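TRNA threonylcarbamoyladenosine dehydratase (Escherichia coli, PDB 4D79) catalyses the ATP-dependent dehydration of threonylcarbamoyladenosine at position 37 of tRNAs that read codons beginning with adenine, giving the cyclic form ct(6)A37. Local coordinates at residues D107-T110 against P111-A115; I129-V132 against R133-A136; L177-K180 against L181-R184. All blocks are in the same frame, centred on the assembly; numbering follows the deposited sequence.

Interaction 1: residues D107-T110 against P111-A115. With ATP (adenosine-5'-triphosphate), chain K.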
ATOM      1  N   ASP B 107      13.453  20.645   4.733  1.00 31.35           N
ATOM      2  CA  ASP B 107      14.677  20.507   5.516  1.00 32.21           C
ATOM      3  C   ASP B 107      14.847  19.039   5.875  1.00 29.88           C
ATOM      4  O   ASP B 107      13.933  18.230   5.698  1.00 28.91           O
ATOM      5  CB  ASP B 107      14.614  21.376   6.782  1.00 31.24           C
ATOM      6  CG  ASP B 107      15.993  21.726   7.355  1.00 41.78           C
ATOM      7  OD1 ASP B 107      17.036  21.307   6.814  1.00 37.57           O
ATOM      8  OD2 ASP B 107      16.025  22.442   8.371  1.00 32.55           O
ATOM      9  N   PHE B 108      16.034  18.715   6.378  1.00 33.22           N
ATOM     10  CA  PHE B 108      16.348  17.433   6.988  1.00 32.89           C
ATOM     11  C   PHE B 108      16.472  17.600   8.504  1.00 29.19           C
ATOM     12  O   PHE B 108      16.939  18.626   8.990  1.00 35.17           O
ATOM     13  CB  PHE B 108      17.679  16.867   6.463  1.00 48.79           C
ATOM     14  CG  PHE B 108      17.676  16.485   5.007  1.00 81.26           C
ATOM     15  CD1 PHE B 108      16.676  15.678   4.466  1.00 58.12           C
ATOM     16  CD2 PHE B 108      18.709  16.911   4.180  1.00 65.52           C
ATOM     17  CE1 PHE B 108      16.707  15.322   3.118  1.00 44.85           C
ATOM     18  CE2 PHE B 108      18.745  16.556   2.841  1.00 64.10           C
ATOM     19  CZ  PHE B 108      17.744  15.765   2.310  1.00 49.89           C
ATOM     20  N   VAL B 109      16.072  16.568   9.242  1.00 32.38           N
ATOM     21  CA  VAL B 109      16.211  16.584  10.688  1.00 27.65           C
ATOM     22  C   VAL B 109      17.674  16.380  11.063  1.00 32.96           C
ATOM     23  O   VAL B 109      18.389  15.589  10.438  1.00 40.37           O
ATOM     24  CB  VAL B 109      15.307  15.516  11.322  1.00 32.09           C
ATOM     25  CG1 VAL B 109      15.670  15.266  12.779  1.00 40.09           C
ATOM     26  CG2 VAL B 109      13.850  15.945  11.206  1.00 41.87           C
ATOM     27  N   THR B 110      18.140  17.149  12.038  1.00 30.17           N
ATOM     28  CA  THR B 110      19.498  17.002  12.573  1.00 27.93           C
ATOM     29  C   THR B 110      19.433  17.038  14.096  1.00 34.36           C
ATOM     30  O   THR B 110      18.411  17.453  14.659  1.00 33.53           O
ATOM     31  CB  THR B 110      20.428  18.107  12.069  1.00 35.84           C
ATOM     32  OG1 THR B 110      20.104  19.322  12.746  1.00 34.79           O
ATOM     33  CG2 THR B 110      20.320  18.294  10.570  1.00 43.19           C
ATOM     34  N   PRO B 111      20.489  16.638  14.812  1.00 48.33           N
ATOM     35  CA  PRO B 111      20.466  16.843  16.271  1.00 37.88           C
ATOM     36  C   PRO B 111      20.258  18.300  16.652  1.00 41.07           C
ATOM     37  O   PRO B 111      19.636  18.590  17.684  1.00 41.56           O
ATOM     38  CB  PRO B 111      21.832  16.309  16.723  1.00 43.29           C
ATOM     39  CG  PRO B 111      22.222  15.335  15.657  1.00 44.81           C
ATOM     40  CD  PRO B 111      21.682  15.895  14.373  1.00 48.00           C
ATOM     41  N   ASP B 112      20.688  19.226  15.791  1.00 33.95           N
ATOM     42  CA  ASP B 112      20.609  20.649  16.074  1.00 41.95           C
ATOM     43  C   ASP B 112      19.219  21.220  15.879  1.00 45.66           C
ATOM     44  O   ASP B 112      18.898  22.240  16.503  1.00 42.39           O
ATOM     45  CB  ASP B 112      21.563  21.428  15.157  1.00 53.24           C
ATOM     46  CG  ASP B 112      23.024  21.231  15.509  1.00 87.97           C
ATOM     47  OD1 ASP B 112      23.326  20.875  16.669  1.00 64.49           O
ATOM     48  OD2 ASP B 112      23.873  21.441  14.616  1.00110.83           O
ATOM     49  N   ASN B 113      18.401  20.645  14.986  1.00 32.98           N
ATOM     50  CA  ASN B 113      17.103  21.240  14.695  1.00 27.46           C
ATOM     51  C   ASN B 113      15.928  20.382  15.136  1.00 31.00           C
ATOM     52  O   ASN B 113      14.777  20.819  14.995  1.00 30.87           O
ATOM     53  CB  ASN B 113      16.985  21.565  13.200  1.00 39.83           C
ATOM     54  CG  ASN B 113      16.976  20.317  12.312  1.00 34.76           C
ATOM     55  OD1 ASN B 113      16.624  19.222  12.749  1.00 28.23           O
ATOM     56  ND2 ASN B 113      17.360  20.492  11.054  1.00 32.35           N
ATOM     57  N   VAL B 114      16.174  19.184  15.672  1.00 29.02           N
ATOM     58  CA  VAL B 114      15.060  18.266  15.897  1.00 24.89           C
ATOM     59  C   VAL B 114      14.107  18.813  16.948  1.00 34.92           C
ATOM     60  O   VAL B 114      12.878  18.769  16.779  1.00 28.97           O
ATOM     61  CB  VAL B 114      15.572  16.864  16.280  1.00 28.57           C
ATOM     62  CG1 VAL B 114      16.442  16.917  17.561  1.00 37.00           C
ATOM     63  CG2 VAL B 114      14.387  15.885  16.406  1.00 30.41           C
ATOM     64  N   ALA B 115      14.643  19.398  18.025  1.00 33.31           N
ATOM     65  CA  ALA B 115      13.748  19.900  19.050  1.00 35.02           C
ATOM     66  C   ALA B 115      12.841  20.990  18.493  1.00 30.96           C
ATOM     67  O   ALA B 115      11.649  21.014  18.788  1.00 32.61           O
ATOM     68  CB  ALA B 115      14.560  20.399  20.233  1.00 42.09           C
TER
HETATM   69  PG  ATP K 401      17.517   7.829  -3.457  1.00186.17           P
HETATM   70  O1G ATP K 401      17.968   6.949  -4.597  1.00127.52           O
HETATM   71  O2G ATP K 401      17.096   9.220  -3.868  1.00127.16           O
HETATM   72  O3G ATP K 401      18.402   7.751  -2.236  1.00161.36           O
HETATM   73  PB  ATP K 401      15.283   7.624  -1.716  1.00208.07           P
HETATM   74  O1B ATP K 401      16.212   7.895  -0.553  1.00107.56           O
HETATM   75  O2B ATP K 401      14.225   8.625  -2.146  1.00 31.30           O
HETATM   76  O3B ATP K 401      16.138   7.143  -2.995  1.00177.42           O
HETATM   77  PA  ATP K 401      13.824   5.902  -0.031  1.00 47.52           P
HETATM   78  O1A ATP K 401      14.924   5.283   0.825  1.00 45.68           O
HETATM   79  O2A ATP K 401      12.621   5.069  -0.385  1.00 81.42           O
HETATM   80  O3A ATP K 401      14.509   6.250  -1.436  1.00 62.59           O
HETATM   81  O5' ATP K 401      13.341   7.329   0.580  1.00 55.31           O
HETATM   82  C5' ATP K 401      13.856   7.911   1.795  1.00 33.10           C
HETATM   83  C4' ATP K 401      13.407   9.350   2.085  1.00 37.07           C
HETATM   84  O4' ATP K 401      13.764   9.799   3.430  1.00 60.95           O
HETATM   85  C3' ATP K 401      14.035  10.355   1.128  1.00105.28           C
HETATM   86  O3' ATP K 401      13.041  11.139   0.447  1.00 27.36           O
HETATM   87  C2' ATP K 401      14.882  11.239   2.023  1.00120.68           C
HETATM   88  O2' ATP K 401      14.988  12.567   1.530  1.00 49.92           O
HETATM   89  C1' ATP K 401      14.181  11.190   3.371  1.00 46.23           C
HETATM   90  N9  ATP K 401      15.075  11.707   4.455  1.00 45.47           N
HETATM   91  C8  ATP K 401      16.344  11.263   4.641  1.00 95.27           C
HETATM   92  N7  ATP K 401      16.966  11.893   5.672  1.00 44.60           N
HETATM   93  C5  ATP K 401      16.087  12.771   6.163  1.00 89.57           C
HETATM   94  C6  ATP K 401      16.129  13.731   7.272  1.00 39.42           C
HETATM   95  N6  ATP K 401      17.250  13.846   7.988  1.00 75.21           N
HETATM   96  N1  ATP K 401      15.061  14.492   7.522  1.00 34.02           N
HETATM   97  C2  ATP K 401      13.942  14.390   6.769  1.00 77.27           C
HETATM   98  N3  ATP K 401      13.831  13.528   5.734  1.00 25.78           N
HETATM   99  C4  ATP K 401      14.847  12.680   5.375  1.00 98.98           C
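The side-chain amide of Asn113 clasps the backbone on both sides of Val109. Its ND2 donates to Phe108 O at 2.8 Å, in the carbonyl plane and nearly in the plane of its own amide, while its OD1 takes the N-H of Thr110 at 2.7 Å, from above the amide carbonyl (38° out of its plane). A chi1 of 66°, which sets CG between the backbone N and the carbonyl carbon, turns the amide back toward 108-110. Thr110 opens the turn into helix 114-118: its O accepts Asn113 N at 3.2 Å and, weakly, Val114 N, and its OG1 takes further weak bonds from the N-H groups of Asp112 and Asn113, as in an ST turn. Val109 CG1 makes apolar contact with Val114 CB at 3.8 Å. Asp107 OD2 is hydrogen-bonded to Tyr117. With its neighbours' polar groups taken by Asn113, Val109 reads the adenine edge: its N donates to ATP N1 at 2.9 Å, and its O accepts from ATP N6 at 3.2 Å. Phe108 CD1 lies 3.4 Å from ATP C5. The pair suits adenine, whose N1 accepts and N6 donates, and is consistent with a preference for adenine over guanine.

Interaction 2: residues I129-V132 against R133-A136. With ATP (adenosine-5'-triphosphate), chain K.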
ATOM      1  N   ILE B 129      12.758   7.895   7.692  1.00 25.75           N
ATOM      2  CA  ILE B 129      14.088   8.320   7.290  1.00 28.36           C
ATOM      3  C   ILE B 129      14.892   7.084   6.908  1.00 31.94           C
ATOM      4  O   ILE B 129      14.878   6.067   7.616  1.00 27.00           O
ATOM      5  CB  ILE B 129      14.769   9.092   8.445  1.00 28.34           C
ATOM      6  CG1 ILE B 129      14.043  10.415   8.753  1.00 34.49           C
ATOM      7  CG2 ILE B 129      16.215   9.378   8.146  1.00 34.43           C
ATOM      8  CD1 ILE B 129      14.449  11.026  10.100  1.00 48.30           C
ATOM      9  N   ASP B 130      15.656   7.186   5.829  1.00 30.97           N
ATOM     10  CA  ASP B 130      16.461   6.064   5.363  1.00 43.93           C
ATOM     11  C   ASP B 130      17.921   6.155   5.802  1.00 38.18           C
ATOM     12  O   ASP B 130      18.660   5.189   5.608  1.00 60.36           O
ATOM     13  CB  ASP B 130      16.355   5.935   3.828  1.00 37.92           C
ATOM     14  CG  ASP B 130      17.020   7.080   3.090  1.00 47.99           C
ATOM     15  OD1 ASP B 130      17.128   8.186   3.657  1.00 54.70           O
ATOM     16  OD2 ASP B 130      17.415   6.876   1.922  1.00104.89           O
ATOM     17  N   SER B 131      18.358   7.302   6.325  1.00 32.43           N
ATOM     18  CA  SER B 131      19.741   7.555   6.716  1.00 40.48           C
ATOM     19  C   SER B 131      19.896   7.527   8.235  1.00 54.30           C
ATOM     20  O   SER B 131      19.124   8.160   8.959  1.00 34.01           O
ATOM     21  CB  SER B 131      20.201   8.906   6.161  1.00 43.27           C
ATOM     22  OG  SER B 131      21.234   9.470   6.946  1.00 88.32           O
ATOM     23  N   VAL B 132      20.941   6.852   8.722  1.00 28.29           N
ATOM     24  CA  VAL B 132      20.966   6.460  10.130  1.00 33.57           C
ATOM     25  C   VAL B 132      21.178   7.663  11.045  1.00 35.16           C
ATOM     26  O   VAL B 132      20.621   7.708  12.147  1.00 30.54           O
ATOM     27  CB  VAL B 132      22.027   5.377  10.368  1.00 44.47           C
ATOM     28  CG1 VAL B 132      22.057   4.983  11.833  1.00 42.46           C
ATOM     29  CG2 VAL B 132      21.727   4.169   9.513  1.00 76.13           C
ATOM     30  N   ARG B 133      22.026   8.620  10.634  1.00 37.06           N
ATOM     31  CA  ARG B 133      22.411   9.740  11.495  1.00 35.30           C
ATOM     32  C   ARG B 133      21.195  10.548  11.946  1.00 35.75           C
ATOM     33  O   ARG B 133      20.950  10.666  13.158  1.00 31.96           O
ATOM     34  CB  ARG B 133      23.393  10.644  10.737  1.00 37.02           C
ATOM     35  CG  ARG B 133      24.753  10.074  10.342  1.00133.37           C
ATOM     36  CD  ARG B 133      25.541  11.130   9.540  1.00100.43           C
ATOM     37  NE  ARG B 133      26.828  10.658   9.021  1.00128.95           N
ATOM     38  CZ  ARG B 133      26.991  10.014   7.864  1.00149.97           C
ATOM     39  NH1 ARG B 133      25.954   9.767   7.073  1.00120.04           N
ATOM     40  NH2 ARG B 133      28.202   9.627   7.481  1.00115.34           N
ATOM     41  N   PRO B 134      20.416  11.138  11.045  1.00 39.04           N
ATOM     42  CA  PRO B 134      19.209  11.861  11.472  1.00 46.46           C
ATOM     43  C   PRO B 134      18.135  10.956  12.071  1.00 33.34           C
ATOM     44  O   PRO B 134      17.360  11.401  12.927  1.00 30.54           O
ATOM     45  CB  PRO B 134      18.738  12.505  10.167  1.00 39.89           C
ATOM     46  CG  PRO B 134      19.268  11.562   9.082  1.00 53.67           C
ATOM     47  CD  PRO B 134      20.569  11.118   9.579  1.00 38.65           C
ATOM     48  N   LYS B 135      18.043   9.711  11.611  1.00 28.83           N
ATOM     49  CA  LYS B 135      17.076   8.769  12.160  1.00 30.32           C
ATOM     50  C   LYS B 135      17.307   8.574  13.650  1.00 22.22           C
ATOM     51  O   LYS B 135      16.365   8.628  14.446  1.00 27.08           O
ATOM     52  CB  LYS B 135      17.186   7.436  11.414  1.00 26.13           C
ATOM     53  CG  LYS B 135      16.008   6.512  11.571  1.00 27.07           C
ATOM     54  CD  LYS B 135      16.142   5.360  10.575  1.00 26.58           C
ATOM     55  CE  LYS B 135      14.941   4.440  10.609  1.00 24.27           C
ATOM     56  NZ  LYS B 135      13.730   5.034   9.975  1.00 28.64           N
ATOM     57  N   ALA B 136      18.561   8.332  14.038  1.00 23.59           N
ATOM     58  CA  ALA B 136      18.903   8.175  15.446  1.00 30.15           C
ATOM     59  C   ALA B 136      18.558   9.433  16.243  1.00 25.47           C
ATOM     60  O   ALA B 136      17.958   9.343  17.313  1.00 26.63           O
ATOM     61  CB  ALA B 136      20.385   7.838  15.579  1.00 34.75           C
TER
HETATM   62  PG  ATP K 401      17.517   7.829  -3.457  1.00186.17           P
HETATM   63  O1G ATP K 401      17.968   6.949  -4.597  1.00127.52           O
HETATM   64  O2G ATP K 401      17.096   9.220  -3.868  1.00127.16           O
HETATM   65  O3G ATP K 401      18.402   7.751  -2.236  1.00161.36           O
HETATM   66  PB  ATP K 401      15.283   7.624  -1.716  1.00208.07           P
HETATM   67  O1B ATP K 401      16.212   7.895  -0.553  1.00107.56           O
HETATM   68  O2B ATP K 401      14.225   8.625  -2.146  1.00 31.30           O
HETATM   69  O3B ATP K 401      16.138   7.143  -2.995  1.00177.42           O
HETATM   70  PA  ATP K 401      13.824   5.902  -0.031  1.00 47.52           P
HETATM   71  O1A ATP K 401      14.924   5.283   0.825  1.00 45.68           O
HETATM   72  O2A ATP K 401      12.621   5.069  -0.385  1.00 81.42           O
HETATM   73  O3A ATP K 401      14.509   6.250  -1.436  1.00 62.59           O
HETATM   74  O5' ATP K 401      13.341   7.329   0.580  1.00 55.31           O
HETATM   75  C5' ATP K 401      13.856   7.911   1.795  1.00 33.10           C
HETATM   76  C4' ATP K 401      13.407   9.350   2.085  1.00 37.07           C
HETATM   77  O4' ATP K 401      13.764   9.799   3.430  1.00 60.95           O
HETATM   78  C3' ATP K 401      14.035  10.355   1.128  1.00105.28           C
HETATM   79  O3' ATP K 401      13.041  11.139   0.447  1.00 27.36           O
HETATM   80  C2' ATP K 401      14.882  11.239   2.023  1.00120.68           C
HETATM   81  O2' ATP K 401      14.988  12.567   1.530  1.00 49.92           O
HETATM   82  C1' ATP K 401      14.181  11.190   3.371  1.00 46.23           C
HETATM   83  N9  ATP K 401      15.075  11.707   4.455  1.00 45.47           N
HETATM   84  C8  ATP K 401      16.344  11.263   4.641  1.00 95.27           C
HETATM   85  N7  ATP K 401      16.966  11.893   5.672  1.00 44.60           N
HETATM   86  C5  ATP K 401      16.087  12.771   6.163  1.00 89.57           C
HETATM   87  C6  ATP K 401      16.129  13.731   7.272  1.00 39.42           C
HETATM   88  N6  ATP K 401      17.250  13.846   7.988  1.00 75.21           N
HETATM   89  N1  ATP K 401      15.061  14.492   7.522  1.00 34.02           N
HETATM   90  C2  ATP K 401      13.942  14.390   6.769  1.00 77.27           C
HETATM   91  N3  ATP K 401      13.831  13.528   5.734  1.00 25.78           N
HETATM   92  C4  ATP K 401      14.847  12.680   5.375  1.00 98.98           C
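Pro134 and Lys135, in the first turn of helix 132-144, fold back onto Ile129 and Ser131 of the loop 129-131, with Ser131 at the N-cap position. Arg133 comes first; its CG packs against Arg184 of helix 176-189, though the residue is poorly ordered. Pro134 follows and does the apolar work. Its CD sits 3.2 Å from Ser131 OG, which lies anti to the backbone N (chi1 154°), on the side of the proline ring; its CG meets Ile129 CG2 at 3.9 Å, the two side chains crossing at a slant. The same ring reaches the adenine, with CB 3.0 Å from ATP N6, while Ile129 CG2 comes to 3.6 Å from ATP N7. Lys135 points back to the loop. Its backbone N donates to Ser131 O at 3.3 Å, the opening bond of the helix, and its side chain, bent only at the last torsion (chi4 74°), brings NZ to Ile129 O at 2.8 Å, in the carbonyl plane and on a lone pair. The ammonium also forms a salt bridge with Asp127 and a hydrogen bond to Thr152 O. Ala136 N continues the helical pattern on Val132 O. On the ligand side of the loop, Asp130 OD2 stands 2.9 Å from ATP O1B. The two faces of the loop thus differ in chemistry: Ile129 and Pro134 offer carbon to the adenine, whereas a buried lysine ties the backbone behind them to Asp127 and Thr152, which implies that the charge of Lys135 is probably balanced chiefly by Asp127.

Interaction 3: residues L177-K180 against L181-R184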
ATOM      1  N   LEU B 177      19.430  -1.693   8.387  1.00 24.36           N
ATOM      2  CA  LEU B 177      19.203  -0.314   8.810  1.00 25.10           C
ATOM      3  C   LEU B 177      18.842  -0.267  10.285  1.00 24.52           C
ATOM      4  O   LEU B 177      19.394   0.525  11.049  1.00 26.17           O
ATOM      5  CB  LEU B 177      18.107   0.332   7.965  1.00 30.42           C
ATOM      6  CG  LEU B 177      17.763   1.759   8.431  1.00 34.74           C
ATOM      7  CD1 LEU B 177      18.959   2.667   8.256  1.00 38.24           C
ATOM      8  CD2 LEU B 177      16.553   2.302   7.685  1.00 38.24           C
ATOM      9  N   ALA B 178      17.927  -1.128  10.717  1.00 28.82           N
ATOM     10  CA  ALA B 178      17.587  -1.144  12.133  1.00 31.33           C
ATOM     11  C   ALA B 178      18.805  -1.489  12.980  1.00 30.62           C
ATOM     12  O   ALA B 178      18.974  -0.941  14.070  1.00 27.89           O
ATOM     13  CB  ALA B 178      16.450  -2.135  12.391  1.00 31.21           C
ATOM     14  N   ALA B 179      19.659  -2.401  12.500  1.00 24.32           N
ATOM     15  CA  ALA B 179      20.863  -2.777  13.247  1.00 25.81           C
ATOM     16  C   ALA B 179      21.813  -1.596  13.416  1.00 24.51           C
ATOM     17  O   ALA B 179      22.278  -1.320  14.521  1.00 31.23           O
ATOM     18  CB  ALA B 179      21.584  -3.932  12.548  1.00 39.08           C
ATOM     19  N   LYS B 180      22.099  -0.874  12.332  1.00 28.85           N
ATOM     20  CA  LYS B 180      22.967   0.296  12.430  1.00 26.87           C
ATOM     21  C   LYS B 180      22.373   1.350  13.352  1.00 26.30           C
ATOM     22  O   LYS B 180      23.103   1.998  14.127  1.00 26.00           O
ATOM     23  CB  LYS B 180      23.200   0.879  11.034  1.00 42.91           C
ATOM     24  CG  LYS B 180      24.077   0.021  10.152  1.00 52.31           C
ATOM     25  CD  LYS B 180      24.326   0.657   8.783  1.00 89.54           C
ATOM     26  CE  LYS B 180      23.140   0.442   7.848  1.00 85.46           C
ATOM     27  NZ  LYS B 180      23.419   0.855   6.440  1.00115.10           N
ATOM     28  N   LEU B 181      21.045   1.514  13.284  1.00 33.10           N
ATOM     29  CA  LEU B 181      20.326   2.491  14.094  1.00 27.05           C
ATOM     30  C   LEU B 181      20.466   2.184  15.570  1.00 28.22           C
ATOM     31  O   LEU B 181      20.732   3.083  16.372  1.00 26.29           O
ATOM     32  CB  LEU B 181      18.853   2.506  13.694  1.00 25.73           C
ATOM     33  CG  LEU B 181      17.887   3.397  14.430  1.00 30.00           C
ATOM     34  CD1 LEU B 181      18.315   4.866  14.326  1.00 35.35           C
ATOM     35  CD2 LEU B 181      16.486   3.144  13.840  1.00 29.44           C
ATOM     36  N   ARG B 182      20.314   0.916  15.947  1.00 28.62           N
ATOM     37  CA  ARG B 182      20.562   0.541  17.336  1.00 36.54           C
ATOM     38  C   ARG B 182      21.983   0.897  17.750  1.00 45.31           C
ATOM     39  O   ARG B 182      22.208   1.410  18.847  1.00 31.88           O
ATOM     40  CB  ARG B 182      20.317  -0.956  17.532  1.00 32.77           C
ATOM     41  CG  ARG B 182      18.858  -1.346  17.448  1.00 35.59           C
ATOM     42  CD  ARG B 182      18.661  -2.770  17.936  1.00 30.44           C
ATOM     43  NE  ARG B 182      19.361  -3.728  17.093  1.00 30.16           N
ATOM     44  CZ  ARG B 182      18.810  -4.409  16.095  1.00 43.98           C
ATOM     45  NH1 ARG B 182      17.519  -4.266  15.798  1.00 40.51           N
ATOM     46  NH2 ARG B 182      19.547  -5.246  15.399  1.00 39.13           N
ATOM     47  N   GLU B 183      22.954   0.659  16.874  1.00 37.16           N
ATOM     48  CA  GLU B 183      24.338   0.946  17.232  1.00 39.86           C
ATOM     49  C   GLU B 183      24.570   2.443  17.407  1.00 38.39           C
ATOM     50  O   GLU B 183      25.267   2.861  18.344  1.00 32.31           O
ATOM     51  CB  GLU B 183      25.273   0.352  16.171  1.00 28.48           C
ATOM     52  CG  GLU B 183      25.200  -1.178  16.057  1.00107.09           C
ATOM     53  CD  GLU B 183      25.087  -1.876  17.407  1.00143.32           C
ATOM     54  OE1 GLU B 183      26.097  -1.922  18.144  1.00112.86           O
ATOM     55  OE2 GLU B 183      23.984  -2.375  17.733  1.00109.55           O
ATOM     56  N   ARG B 184      23.986   3.272  16.530  1.00 30.11           N
ATOM     57  CA  ARG B 184      24.177   4.715  16.660  1.00 31.33           C
ATOM     58  C   ARG B 184      23.432   5.268  17.867  1.00 35.43           C
ATOM     59  O   ARG B 184      23.906   6.207  18.527  1.00 30.64           O
ATOM     60  CB  ARG B 184      23.731   5.451  15.397  1.00 33.17           C
ATOM     61  CG  ARG B 184      24.197   6.898  15.373  1.00 65.60           C
ATOM     62  CD  ARG B 184      25.711   6.953  15.172  1.00100.90           C
ATOM     63  NE  ARG B 184      26.116   6.653  13.804  1.00 68.68           N
ATOM     64  CZ  ARG B 184      26.277   7.582  12.863  1.00 98.55           C
ATOM     65  NH1 ARG B 184      26.124   8.864  13.169  1.00 79.29           N
ATOM     66  NH2 ARG B 184      26.643   7.241  11.634  1.00 78.77           N
TER
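Helix 176-189 is regular through residues 177-184, and its side chains divide between the neighbouring helix 132-144 and the loops around it. Four successive i to i+4 bonds carry the turn, from Leu181 N to Leu177 O (2.9 Å) through to Arg184 N to Lys180 O (2.9 Å). Arg182 supplies the main side-chain contact. With CG anti to the carbonyl carbon (chi1 -70°) and a bend at chi3, its chain runs back along the preceding turn: CG lies 3.4 Å from Ala178 O, and one face of the guanidinium rests on Ala179, whose CA is 3.5 Å from Arg182 NH2. NH2 also meets Ala179 CB at 3.7 Å. NH1 is held beyond the helix by hydrogen bonds to Thr172 OG1 and Leu169 O. A leucine in its place would probably leave Thr172 OG1 and Leu169 O without this donor and the loop carrying them less firmly fixed. Glu183, poorly ordered, bends at chi2 and sets CG 3.3 Å from Ala179 O. Buried Leu181 instead faces Lys135 and Ile139 of helix 132-144, where Arg184 also packs on Arg133. Such a division, leucines mainly toward helix 132-144 with Lys180 and Glu183 exposed, is typical of an amphipathic helix on the flank of an alpha/beta fold.

In the fold
Interactions 1 and 2 lie in loops after parallel strands 101-105 and 124-127, consecutive in the chain, each leading into a helix, and both line the adenine of ATP. They touch where Val109 O meets Pro134 CB. Interaction 1 sets polar backbone at the edge of the base and the Phe108 side chain against it; interaction 2 offers mainly carbon. Interaction 3 lies within one helix away from the nucleotide and joins interaction 2 through apolar pairs such as Val132 with Leu177. Each is partly buried, with Val109, Ile129 and Leu181 inside and Pro111, Arg133 and Lys180 exposed. Side-chain hydrogen bonds join backbone ones in the loops; within the helix, those between the segments are all backbone.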